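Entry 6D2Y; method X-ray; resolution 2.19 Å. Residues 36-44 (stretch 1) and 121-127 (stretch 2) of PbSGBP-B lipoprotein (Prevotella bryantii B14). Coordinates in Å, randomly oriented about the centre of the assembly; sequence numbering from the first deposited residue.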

# COMPACT_ATOMS: atom_id res chain seq x y z
N GLY A 36 -31.04 13.39 43.71
CA GLY A 36 -31.78 12.31 43.09
C GLY A 36 -30.90 11.48 42.16
O GLY A 36 -29.73 11.77 41.95
N THR A 37 -31.52 10.44 41.61
CA THR A 37 -30.82 9.54 40.71
C THR A 37 -31.08 9.95 39.27
O THR A 37 -32.25 9.99 38.85
CB THR A 37 -31.26 8.10 40.93
OG1 THR A 37 -31.31 7.82 42.33
CG2 THR A 37 -30.29 7.13 40.26
N PRO A 38 -30.05 10.26 38.48
CA PRO A 38 -30.29 10.71 37.11
C PRO A 38 -30.76 9.57 36.22
O PRO A 38 -30.30 8.43 36.32
CB PRO A 38 -28.92 11.23 36.67
CG PRO A 38 -27.94 10.46 37.50
CD PRO A 38 -28.62 10.25 38.83
N THR A 39 -31.71 9.89 35.33
CA THR A 39 -32.23 8.97 34.34
C THR A 39 -32.07 9.57 32.95
O THR A 39 -31.97 10.79 32.79
CB THR A 39 -33.71 8.65 34.60
OG1 THR A 39 -34.52 9.77 34.25
CG2 THR A 39 -33.94 8.32 36.07
N VAL A 40 -32.03 8.70 31.94
CA VAL A 40 -31.94 9.13 30.55
C VAL A 40 -33.04 8.44 29.76
O VAL A 40 -33.07 7.21 29.66
CB VAL A 40 -30.57 8.81 29.93
CG1 VAL A 40 -30.64 8.89 28.41
CG2 VAL A 40 -29.55 9.78 30.43
N TYR A 41 -33.93 9.24 29.18
CA TYR A 41 -35.00 8.68 28.37
C TYR A 41 -34.50 8.33 26.97
O TYR A 41 -34.85 7.27 26.43
CB TYR A 41 -36.18 9.66 28.30
CG TYR A 41 -36.73 10.08 29.65
CD1 TYR A 41 -37.55 11.19 29.76
CD2 TYR A 41 -36.45 9.35 30.80
CE1 TYR A 41 -38.07 11.58 30.98
CE2 TYR A 41 -36.96 9.73 32.03
CZ TYR A 41 -37.76 10.84 32.11
OH TYR A 41 -38.28 11.22 33.33
N TYR A 42 -33.68 9.19 26.38
CA TYR A 42 -33.04 8.92 25.10
C TYR A 42 -31.94 9.94 24.89
O TYR A 42 -31.78 10.89 25.66
CB TYR A 42 -34.05 8.93 23.94
CG TYR A 42 -34.79 10.24 23.75
CD1 TYR A 42 -34.26 11.26 22.98
CD2 TYR A 42 -36.04 10.44 24.33
CE1 TYR A 42 -34.95 12.45 22.79
CE2 TYR A 42 -36.73 11.62 24.16
CZ TYR A 42 -36.18 12.63 23.39
OH TYR A 42 -36.86 13.81 23.21
N ILE A 43 -31.16 9.72 23.83
CA ILE A 43 -30.06 10.60 23.45
C ILE A 43 -30.31 11.08 22.02
O ILE A 43 -30.54 10.27 21.12
CB ILE A 43 -28.70 9.90 23.55
CG1 ILE A 43 -28.52 9.28 24.94
CG2 ILE A 43 -27.57 10.87 23.22
CD1 ILE A 43 -27.08 9.07 25.33
N ARG A 44 -30.25 12.39 21.82
CA ARG A 44 -30.48 13.02 20.54
C ARG A 44 -29.27 13.85 20.13
O ARG A 44 -28.45 14.22 20.97
CB ARG A 44 -31.73 13.92 20.59
CG ARG A 44 -31.48 15.32 21.13
CD ARG A 44 -32.78 16.07 21.38
NE ARG A 44 -32.55 17.32 22.10
CZ ARG A 44 -33.42 17.87 22.94
NH1 ARG A 44 -34.59 17.28 23.16
NH2 ARG A 44 -33.13 19.01 23.55
N THR A 121 -22.49 4.78 40.60
CA THR A 121 -22.35 4.54 39.17
C THR A 121 -23.68 4.09 38.59
O THR A 121 -24.26 3.11 39.06
CB THR A 121 -21.26 3.50 38.89
OG1 THR A 121 -20.00 3.98 39.37
CG2 THR A 121 -21.15 3.24 37.39
N ILE A 122 -24.15 4.80 37.57
CA ILE A 122 -25.40 4.46 36.89
C ILE A 122 -25.10 4.25 35.41
O ILE A 122 -24.84 5.23 34.68
CB ILE A 122 -26.46 5.56 37.11
CG1 ILE A 122 -26.95 5.53 38.55
CG2 ILE A 122 -27.62 5.36 36.16
CD1 ILE A 122 -26.51 6.72 39.36
N PRO A 123 -25.12 3.01 34.92
CA PRO A 123 -24.71 2.76 33.53
C PRO A 123 -25.86 2.85 32.54
O PRO A 123 -26.94 2.30 32.76
CB PRO A 123 -24.14 1.34 33.60
CG PRO A 123 -24.97 0.68 34.66
CD PRO A 123 -25.34 1.76 35.66
N TYR A 124 -25.63 3.55 31.43
CA TYR A 124 -26.58 3.64 30.33
C TYR A 124 -25.92 3.04 29.10
O TYR A 124 -24.86 3.52 28.66
CB TYR A 124 -26.99 5.09 30.08
CG TYR A 124 -27.87 5.30 28.86
CD1 TYR A 124 -27.33 5.74 27.66
CD2 TYR A 124 -29.23 5.07 28.92
CE1 TYR A 124 -28.12 5.94 26.55
CE2 TYR A 124 -30.04 5.27 27.81
CZ TYR A 124 -29.48 5.70 26.63
OH TYR A 124 -30.27 5.90 25.52
N ASP A 125 -26.52 1.98 28.55
CA ASP A 125 -25.94 1.29 27.40
C ASP A 125 -25.84 2.24 26.21
O ASP A 125 -26.85 2.81 25.77
CB ASP A 125 -26.79 0.08 27.04
CG ASP A 125 -26.74 -1.01 28.10
OD1 ASP A 125 -26.23 -0.74 29.20
OD2 ASP A 125 -27.22 -2.13 27.82
N PHE A 126 -24.63 2.42 25.70
CA PHE A 126 -24.37 3.35 24.61
C PHE A 126 -23.03 3.01 23.99
O PHE A 126 -22.04 2.83 24.72
CB PHE A 126 -24.38 4.80 25.12
CG PHE A 126 -24.30 5.83 24.03
CD1 PHE A 126 -23.10 6.44 23.72
CD2 PHE A 126 -25.44 6.19 23.32
CE1 PHE A 126 -23.02 7.39 22.72
CE2 PHE A 126 -25.37 7.14 22.31
CZ PHE A 126 -24.16 7.74 22.02
N GLN A 127 -22.99 2.91 22.67
CA GLN A 127 -21.79 2.49 21.95
C GLN A 127 -21.03 3.70 21.43
O GLN A 127 -21.63 4.66 20.95
CB GLN A 127 -22.14 1.55 20.80
CG GLN A 127 -23.12 0.45 21.16
CD GLN A 127 -23.63 -0.29 19.94
OE1 GLN A 127 -22.99 -1.22 19.45
NE2 GLN A 127 -24.79 0.12 19.44
O HOH W 1 -31.61 6.86 22.99

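The two stretches pack mainly through apolar side-chain contacts, with no direct hydrogen bond between them and one water linking Tyr124 OH to Ile43 N. They run in nearly the same direction, 9° apart end to end, but their backbones stay well separated: the CA atoms of Val40 and Tyr124 lie 7.7 Å apart, a spacing filled by side chains. The contact buries 319 Å², counting both sides.

In stretch 2 the alternation of the strand sets the pattern. Ile122 and Tyr124 direct their CA-to-CB bonds toward stretch 1, as does Phe126 just beyond the strand, whereas Thr121, Pro123 and Asp125 make no contact.

At one end, Ile122 reaches Thr37 and Pro38. Its CD1 lies 3.9 Å from Thr37 CG2 and 4.1 Å from Pro38 CD, so the threonine contributes its methyl group and the proline its ring to an apolar surface.

Tyr124 is the centre of the contact and loses the most area to the other stretch. With chi1 in the t rotamer, its ring extends beneath Val40, whose CG1 sits over one face, 4.0 Å from the ring centroid and 22° off the normal, in a CH-pi arrangement. A branched aliphatic residue suits this place because it offers a methyl group to the aromatic face.

Ile43, buried and pointing toward stretch 2, joins the two aromatic residues: its CD1 is 3.5 Å from Tyr124 CE1 and 3.9 Å from Phe126 CD2. The long arm of isoleucine carries this one methyl to both rings.

The hydroxyl of Tyr124 extends past this apolar packing to water 1, which lies 3.0 Å from Tyr124 OH and accepts a hydrogen bond from the backbone, 3.0 Å from Ile43 N. Tyrosine thus combines an apolar ring with a water-mediated link to the main chain of stretch 1.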